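Local structure of giding protein-mglB (Thermus thermophilus, 1J3W) at residues L94-D97 / A103-V106; A47-K52 / V108-A113; A11-A16 / V41-E46. The protein is of unknown function but may act as a molecular adaptor or guanine-nucleotide exchange factor in gliding motility, as a member of the Roadblock/LC7 family. All blocks are in the same frame, centred on the assembly; numbering follows the deposited sequence.

Contact 1: L94-D97 / A103-V106; sequences LYVD and ALLV
D97 and L105 bind each other twice through the backbone: D97 N donates to L105 O at 3.0 Å, and L105 N donates to D97 O at 2.8 Å in a nearly straight bond (173° at the hydrogen). V96 and V106 form the neighbouring non-hydrogen-bonded pair, whose backbone hydrogen bonds go to the outer neighbours, E85 and L33, leaving CA-H...O contacts on this side. V96 CA lies 3.2 Å from L105 O, which therefore receives a second, weaker contact, and V106 CA sits 3.4 Å from Y95 O. These strands are a hairpin in the antiparallel Roadblock/LC7 sheet, where helices lie on both faces. The apolar contacts divide accordingly. On the face of L94, V96, L104 and V106, L94 CD1 meets V106 CG1 at 3.6 Å; V96 CG1 rests 4.2 Å from L104 CB. Helix 56-69 packs here through V63 and A67, and L94 also touches L73 of the second subunit. On the other face L105 CD2 comes to the edge of the Y95 ring, 4.3 Å from Y95 CE2, where helix 115-135 packs on them through V118, A125 and L129. Polar ends are satisfied nearby: Y95 OH by E84, and D97 OD2 by a salt bridge to K123 and a hydrogen bond with S126.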
loop_
_atom_site.group_PDB
_atom_site.type_symbol
_atom_site.label_atom_id
_atom_site.label_comp_id
_atom_site.label_asym_id
_atom_site.label_seq_id
_atom_site.Cartn_x
_atom_site.Cartn_y
_atom_site.Cartn_z
ATOM N N LEU B 94 6.717 -5.505 15.770
ATOM C CA LEU B 94 7.455 -5.778 14.548
ATOM C C LEU B 94 8.470 -4.670 14.307
ATOM O O LEU B 94 8.133 -3.489 14.355
ATOM C CB LEU B 94 6.475 -5.847 13.370
ATOM C CG LEU B 94 7.003 -6.115 11.963
ATOM C CD1 LEU B 94 7.512 -7.539 11.873
ATOM C CD2 LEU B 94 5.880 -5.893 10.953
ATOM N N TYR B 95 9.717 -5.060 14.070
ATOM C CA TYR B 95 10.796 -4.122 13.786
ATOM C C TYR B 95 11.326 -4.466 12.403
ATOM O O TYR B 95 11.659 -5.620 12.131
ATOM C CB TYR B 95 11.930 -4.278 14.801
ATOM C CG TYR B 95 13.160 -3.452 14.494
ATOM C CD1 TYR B 95 13.244 -2.121 14.887
ATOM C CD2 TYR B 95 14.238 -4.005 13.800
ATOM C CE1 TYR B 95 14.368 -1.354 14.604
ATOM C CE2 TYR B 95 15.372 -3.242 13.507
ATOM C CZ TYR B 95 15.427 -1.920 13.913
ATOM O OH TYR B 95 16.533 -1.150 13.616
ATOM N N VAL B 96 11.389 -3.469 11.529
ATOM C CA VAL B 96 11.904 -3.665 10.184
ATOM C C VAL B 96 12.932 -2.578 9.897
ATOM O O VAL B 96 12.688 -1.400 10.159
ATOM C CB VAL B 96 10.781 -3.584 9.131
ATOM C CG1 VAL B 96 11.351 -3.817 7.740
ATOM C CG2 VAL B 96 9.708 -4.612 9.441
ATOM N N ASP B 97 14.086 -2.971 9.369
ATOM C CA ASP B 97 15.122 -2.002 9.052
ATOM C C ASP B 97 15.807 -2.419 7.759
ATOM O O ASP B 97 15.964 -3.606 7.480
ATOM C CB ASP B 97 16.138 -1.918 10.199
ATOM C CG ASP B 97 17.082 -0.728 10.066
ATOM O OD1 ASP B 97 16.724 0.263 9.393
ATOM O OD2 ASP B 97 18.180 -0.779 10.653
ATOM N N ALA B 103 17.470 -5.418 0.640
ATOM C CA ALA B 103 16.991 -6.372 1.632
ATOM C C ALA B 103 16.483 -5.679 2.888
ATOM O O ALA B 103 16.745 -4.499 3.110
ATOM C CB ALA B 103 18.096 -7.363 1.987
ATOM N N LEU B 104 15.756 -6.437 3.702
ATOM C CA LEU B 104 15.174 -5.923 4.933
ATOM C C LEU B 104 15.362 -6.903 6.077
ATOM O O LEU B 104 15.202 -8.111 5.895
ATOM C CB LEU B 104 13.669 -5.710 4.751
ATOM C CG LEU B 104 13.190 -4.742 3.665
ATOM C CD1 LEU B 104 11.701 -4.929 3.415
ATOM C CD2 LEU B 104 13.489 -3.320 4.090
ATOM N N LEU B 105 15.704 -6.375 7.247
ATOM C CA LEU B 105 15.837 -7.188 8.451
ATOM C C LEU B 105 14.480 -7.092 9.139
ATOM O O LEU B 105 13.937 -5.997 9.282
ATOM C CB LEU B 105 16.897 -6.625 9.395
ATOM C CG LEU B 105 16.819 -7.220 10.811
ATOM C CD1 LEU B 105 17.210 -8.696 10.791
ATOM C CD2 LEU B 105 17.717 -6.436 11.739
ATOM N N VAL B 106 13.937 -8.227 9.553
ATOM C CA VAL B 106 12.644 -8.261 10.228
ATOM C C VAL B 106 12.773 -8.972 11.574
ATOM O O VAL B 106 13.318 -10.069 11.648
ATOM C CB VAL B 106 11.593 -9.029 9.392
ATOM C CG1 VAL B 106 10.251 -9.038 10.120
ATOM C CG2 VAL B 106 11.457 -8.393 8.005
#

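Contact 2: A47-K52 / V108-A113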
loop_
_atom_site.group_PDB
_atom_site.type_symbol
_atom_site.label_atom_id
_atom_site.label_comp_id
_atom_site.label_asym_id
_atom_site.label_seq_id
_atom_site.Cartn_x
_atom_site.Cartn_y
_atom_site.Cartn_z
ATOM N N ALA B 47 13.896 -18.200 17.839
ATOM C CA ALA B 47 14.409 -18.426 19.187
ATOM C C ALA B 47 14.001 -19.825 19.624
ATOM O O ALA B 47 12.881 -20.256 19.374
ATOM C CB ALA B 47 13.840 -17.393 20.145
ATOM N N LEU B 48 14.914 -20.530 20.285
ATOM C CA LEU B 48 14.637 -21.887 20.733
ATOM C C LEU B 48 13.423 -21.982 21.654
ATOM O O LEU B 48 12.717 -22.988 21.660
ATOM C CB LEU B 48 15.872 -22.456 21.442
ATOM C CG LEU B 48 17.131 -22.588 20.580
ATOM C CD1 LEU B 48 18.274 -23.131 21.425
ATOM C CD2 LEU B 48 16.852 -23.514 19.403
ATOM N N TRP B 49 13.169 -20.922 22.415
ATOM C CA TRP B 49 12.055 -20.901 23.355
ATOM C C TRP B 49 10.716 -20.525 22.734
ATOM O O TRP B 49 9.660 -20.785 23.308
ATOM C CB TRP B 49 12.351 -19.915 24.488
ATOM C CG TRP B 49 12.538 -18.492 24.020
ATOM C CD1 TRP B 49 13.717 -17.870 23.724
ATOM C CD2 TRP B 49 11.503 -17.531 23.769
ATOM N NE1 TRP B 49 13.480 -16.580 23.303
ATOM C CE2 TRP B 49 12.131 -16.348 23.321
ATOM C CE3 TRP B 49 10.105 -17.556 23.878
ATOM C CZ2 TRP B 49 11.409 -15.197 22.986
ATOM C CZ3 TRP B 49 9.385 -16.407 23.541
ATOM C CH2 TRP B 49 10.044 -15.245 23.101
ATOM N N ALA B 50 10.759 -19.904 21.563
ATOM C CA ALA B 50 9.541 -19.444 20.913
ATOM C C ALA B 50 8.675 -20.521 20.278
ATOM O O ALA B 50 9.168 -21.562 19.847
ATOM C CB ALA B 50 9.891 -18.391 19.871
ATOM N N PRO B 51 7.357 -20.281 20.226
ATOM C CA PRO B 51 6.451 -21.257 19.621
ATOM C C PRO B 51 6.601 -21.188 18.109
ATOM O O PRO B 51 7.332 -20.339 17.585
ATOM C CB PRO B 51 5.079 -20.787 20.089
ATOM C CG PRO B 51 5.247 -19.307 20.178
ATOM C CD PRO B 51 6.602 -19.177 20.842
ATOM N N LYS B 52 5.925 -22.092 17.412
ATOM C CA LYS B 52 5.967 -22.114 15.960
ATOM C C LYS B 52 5.564 -20.723 15.478
ATOM O O LYS B 52 4.568 -20.167 15.936
ATOM C CB LYS B 52 4.984 -23.159 15.432
ATOM C CG LYS B 52 4.884 -23.231 13.922
ATOM C CD LYS B 52 3.814 -24.233 13.512
ATOM C CE LYS B 52 3.617 -24.275 12.008
ATOM N NZ LYS B 52 2.529 -25.225 11.635
ATOM N N VAL B 108 10.419 -10.083 14.936
ATOM C CA VAL B 108 9.088 -10.196 15.525
ATOM C C VAL B 108 9.353 -10.427 17.004
ATOM O O VAL B 108 10.127 -11.318 17.370
ATOM C CB VAL B 108 8.311 -11.393 14.953
ATOM C CG1 VAL B 108 6.998 -11.573 15.717
ATOM C CG2 VAL B 108 8.043 -11.171 13.472
ATOM N N PHE B 109 8.715 -9.633 17.856
ATOM C CA PHE B 109 8.963 -9.757 19.284
ATOM C C PHE B 109 7.710 -9.596 20.118
ATOM O O PHE B 109 6.680 -9.134 19.627
ATOM C CB PHE B 109 10.021 -8.719 19.702
ATOM C CG PHE B 109 9.619 -7.282 19.442
ATOM C CD1 PHE B 109 8.980 -6.531 20.427
ATOM C CD2 PHE B 109 9.883 -6.678 18.211
ATOM C CE1 PHE B 109 8.609 -5.200 20.191
ATOM C CE2 PHE B 109 9.519 -5.351 17.965
ATOM C CZ PHE B 109 8.882 -4.612 18.953
ATOM N N ASP B 110 7.795 -10.019 21.373
ATOM C CA ASP B 110 6.679 -9.884 22.299
ATOM C C ASP B 110 7.149 -9.058 23.494
ATOM O O ASP B 110 8.195 -8.402 23.425
ATOM C CB ASP B 110 6.121 -11.265 22.708
ATOM C CG ASP B 110 7.131 -12.139 23.429
ATOM O OD1 ASP B 110 6.984 -13.380 23.373
ATOM O OD2 ASP B 110 8.051 -11.604 24.063
ATOM N N GLU B 111 6.381 -9.063 24.578
ATOM C CA GLU B 111 6.737 -8.266 25.747
ATOM C C GLU B 111 8.054 -8.641 26.414
ATOM O O GLU B 111 8.599 -7.854 27.187
ATOM C CB GLU B 111 5.617 -8.315 26.792
ATOM C CG GLU B 111 5.193 -9.718 27.174
ATOM C CD GLU B 111 3.938 -10.153 26.453
ATOM O OE1 GLU B 111 2.840 -9.730 26.878
ATOM O OE2 GLU B 111 4.048 -10.903 25.458
ATOM N N THR B 112 8.576 -9.826 26.120
ATOM C CA THR B 112 9.829 -10.234 26.746
ATOM C C THR B 112 11.073 -9.694 26.048
ATOM O O THR B 112 12.193 -9.955 26.481
ATOM C CB THR B 112 9.932 -11.775 26.892
ATOM O OG1 THR B 112 9.964 -12.409 25.606
ATOM C CG2 THR B 112 8.749 -12.296 27.690
ATOM N N ALA B 113 10.872 -8.929 24.981
ATOM C CA ALA B 113 11.986 -8.321 24.257
ATOM C C ALA B 113 11.961 -6.821 24.536
ATOM O O ALA B 113 11.079 -6.106 24.051
ATOM C CB ALA B 113 11.848 -8.574 22.764
#
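W49 reaches across from the loop after strand 41-46 to D110 and T112, a contact between two type I beta turns at one end of the Roadblock/LC7 sheet. The first turn starts at A47, whose O accepts from A50 N at 3.1 Å; the turn places W49 at its third position. There CG of W49 stands between the backbone N and the carbonyl carbon (chi1 61°), and the six-membered end of the indole is directed at the other turn. Its CH2 lies 3.6 Å from D110 OD1, which meets the ring at its edge and in its plane, while T112 OG1 stands obliquely to the ring, 3.8 Å from W49 CH2. No hydrogen bond joins the two segments. A47 CB and, three residues on, A50 CB lie over one face of the indole, both displaced toward its rim. P51 O then accepts from Y31 OH, tying the loop to strand 31-36. Across the contact, D110 OD1 pairs with R30, a residue that W49 and P51 also touch. Replacing D110 by alanine removes both oxygens and is likely to leave R30 without this carboxylate, T112 N without its acceptor and the T112 hydroxyl free to turn. T112 N donates to D110 OD2 at 2.8 Å on the anti side, 31° out of the carboxylate plane, closing an Asx turn, and T112 OG1 adds a 2.6 Å bond to the syn lone pair of D110 OD2.

Contact 3: A11-A16 / V41-E46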
loop_
_atom_site.group_PDB
_atom_site.type_symbol
_atom_site.label_atom_id
_atom_site.label_comp_id
_atom_site.label_asym_id
_atom_site.label_seq_id
_atom_site.Cartn_x
_atom_site.Cartn_y
_atom_site.Cartn_z
ATOM N N ALA B 11 29.240 -19.500 2.576
ATOM C CA ALA B 11 29.720 -18.596 3.623
ATOM C C ALA B 11 28.816 -17.401 3.907
ATOM O O ALA B 11 28.538 -17.096 5.065
ATOM C CB ALA B 11 31.132 -18.108 3.286
ATOM N N PRO B 12 28.363 -16.697 2.858
ATOM C CA PRO B 12 27.488 -15.535 3.056
ATOM C C PRO B 12 26.245 -15.894 3.867
ATOM O O PRO B 12 25.854 -15.162 4.783
ATOM C CB PRO B 12 27.145 -15.121 1.629
ATOM C CG PRO B 12 28.391 -15.488 0.879
ATOM C CD PRO B 12 28.699 -16.857 1.432
ATOM N N TYR B 13 25.622 -17.016 3.518
ATOM C CA TYR B 13 24.431 -17.479 4.222
ATOM C C TYR B 13 24.767 -17.699 5.689
ATOM O O TYR B 13 24.061 -17.220 6.575
ATOM C CB TYR B 13 23.914 -18.794 3.620
ATOM C CG TYR B 13 22.744 -19.390 4.377
ATOM C CD1 TYR B 13 21.447 -18.890 4.212
ATOM C CD2 TYR B 13 22.936 -20.418 5.298
ATOM C CE1 TYR B 13 20.379 -19.400 4.948
ATOM C CE2 TYR B 13 21.877 -20.931 6.040
ATOM C CZ TYR B 13 20.599 -20.419 5.864
ATOM O OH TYR B 13 19.559 -20.914 6.613
ATOM N N GLU B 14 25.851 -18.428 5.942
ATOM C CA GLU B 14 26.271 -18.716 7.307
ATOM C C GLU B 14 26.535 -17.454 8.114
ATOM O O GLU B 14 26.172 -17.377 9.285
ATOM C CB GLU B 14 27.526 -19.590 7.303
ATOM C CG GLU B 14 27.290 -20.991 6.783
ATOM C CD GLU B 14 26.177 -21.705 7.528
ATOM O OE1 GLU B 14 26.219 -21.731 8.776
ATOM O OE2 GLU B 14 25.265 -22.238 6.866
ATOM N N ARG B 15 27.178 -16.470 7.500
ATOM C CA ARG B 15 27.458 -15.229 8.207
ATOM C C ARG B 15 26.138 -14.541 8.554
ATOM O O ARG B 15 25.979 -14.003 9.649
ATOM C CB ARG B 15 28.328 -14.308 7.351
ATOM C CG ARG B 15 29.713 -14.865 7.032
ATOM C CD ARG B 15 30.546 -15.114 8.289
ATOM N NE ARG B 15 30.222 -16.373 8.961
ATOM C CZ ARG B 15 30.487 -17.581 8.469
ATOM N NH1 ARG B 15 31.083 -17.711 7.290
ATOM N NH2 ARG B 15 30.163 -18.665 9.162
ATOM N N ALA B 16 25.191 -14.576 7.621
ATOM C CA ALA B 16 23.886 -13.951 7.840
ATOM C C ALA B 16 23.138 -14.656 8.962
ATOM O O ALA B 16 22.570 -14.013 9.848
ATOM C CB ALA B 16 23.061 -13.997 6.560
ATOM N N VAL B 41 12.163 -14.909 1.399
ATOM C CA VAL B 41 12.926 -15.061 2.633
ATOM C C VAL B 41 14.312 -15.563 2.240
ATOM O O VAL B 41 14.445 -16.625 1.628
ATOM C CB VAL B 41 12.273 -16.073 3.589
ATOM C CG1 VAL B 41 13.148 -16.249 4.821
ATOM C CG2 VAL B 41 10.885 -15.582 4.000
ATOM N N LEU B 42 15.339 -14.794 2.582
ATOM C CA LEU B 42 16.712 -15.154 2.243
ATOM C C LEU B 42 17.356 -16.004 3.329
ATOM O O LEU B 42 18.201 -16.851 3.046
ATOM C CB LEU B 42 17.540 -13.888 2.021
ATOM C CG LEU B 42 16.935 -12.878 1.038
ATOM C CD1 LEU B 42 17.895 -11.717 0.846
ATOM C CD2 LEU B 42 16.646 -13.557 -0.289
ATOM N N ALA B 43 16.963 -15.761 4.576
ATOM C CA ALA B 43 17.479 -16.507 5.722
ATOM C C ALA B 43 16.570 -16.195 6.904
ATOM O O ALA B 43 16.036 -15.087 7.005
ATOM C CB ALA B 43 18.910 -16.082 6.041
ATOM N N HIS B 44 16.370 -17.167 7.787
ATOM C CA HIS B 44 15.521 -16.944 8.950
ATOM C C HIS B 44 15.920 -17.852 10.097
ATOM O O HIS B 44 16.355 -18.982 9.885
ATOM C CB HIS B 44 14.043 -17.162 8.599
ATOM C CG HIS B 44 13.695 -18.578 8.262
ATOM N ND1 HIS B 44 13.376 -19.517 9.221
ATOM C CD2 HIS B 44 13.614 -19.214 7.070
ATOM C CE1 HIS B 44 13.110 -20.669 8.633
ATOM N NE2 HIS B 44 13.248 -20.513 7.327
ATOM N N LYS B 45 15.786 -17.333 11.314
ATOM C CA LYS B 45 16.100 -18.084 12.519
ATOM C C LYS B 45 15.060 -17.769 13.577
ATOM O O LYS B 45 14.528 -16.655 13.630
ATOM C CB LYS B 45 17.504 -17.734 13.021
ATOM C CG LYS B 45 18.597 -18.303 12.128
ATOM C CD LYS B 45 18.561 -19.828 12.134
ATOM C CE LYS B 45 19.285 -20.406 10.927
ATOM N NZ LYS B 45 19.303 -21.901 10.941
ATOM N N GLU B 46 14.762 -18.757 14.411
ATOM C CA GLU B 46 13.763 -18.597 15.457
ATOM C C GLU B 46 14.376 -18.889 16.809
ATOM O O GLU B 46 15.279 -19.720 16.920
ATOM C CB GLU B 46 12.590 -19.553 15.222
ATOM C CG GLU B 46 11.840 -19.337 13.905
ATOM C CD GLU B 46 12.601 -19.839 12.690
ATOM O OE1 GLU B 46 12.903 -21.054 12.630
ATOM O OE2 GLU B 46 12.891 -19.023 11.791
HETATM O O HOH W 1 17.116 -19.764 6.528
#
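Helix-on-sheet packing is represented here by Y13, which extends from helix 10-27 to L42 and A43 of strand 41-46, the outermost strand at its end of the sheet. The axes of segments 11-16 and 41-46 approach to 9.0 Å and make an angle of 40°, and the Y13 ring fills part of that separation. With CG of Y13 anti to the backbone N (chi1 175°), the ring crosses to the strand and CE1 comes 3.8 Å from A43 CB. L42 O lies at the ring edge, in its plane, 3.9 Å from Y13 CE1. The two strand residues form a classic beta bulge opposite L34, where L42 and A43 both hydrogen-bond.

Beyond the ring, a water joins helix and strand: it lies 2.7 Å from Y13 OH, in the plane of the ring, and accepts from H44 N at 3.0 Å. The backbone N-H of H44 is thus satisfied by solvent. K45 CE approaches Y13 OH more loosely, while the K45 side chain also touches V17, E21 and L24 of the helix. The CB of H44 points away from segment 11-16, and H44 ND1 donates to E46 OE2 at 2.7 Å, close to the imidazole plane and on the syn side of the carboxylate; both residues touch L56 of helix 56-69. Helix 10-27 on one face and helix 56-69 on the other make the edge strand part of a sandwiched sheet, as in the alpha-beta-beta-alpha-beta-beta-beta-alpha topology of Roadblock/LC7 domains.

From the N terminus, contact 3 closes first, bringing strand 41-46 back to helix 10-27 after the chain has passed through strand 31-36. Contact 2 opens directly afterwards, as A47 follows E46, and spans 55 residues before returning at the end of strand 103-109. Within that long loop falls contact 1, a hairpin with five residues between its segments; contact 3 stays in series with both, and none cross. Contacts 1 and 2 share strand 103-109 and touch where F109 CE2 packs 3.6 Å from L94 N. Contact 1 joins strands 93-98 and 103-109, contact 2 ties the loop after strand 41-46 to the turn after strand 103-109, and contact 3 holds helix 10-27 on the edge strand.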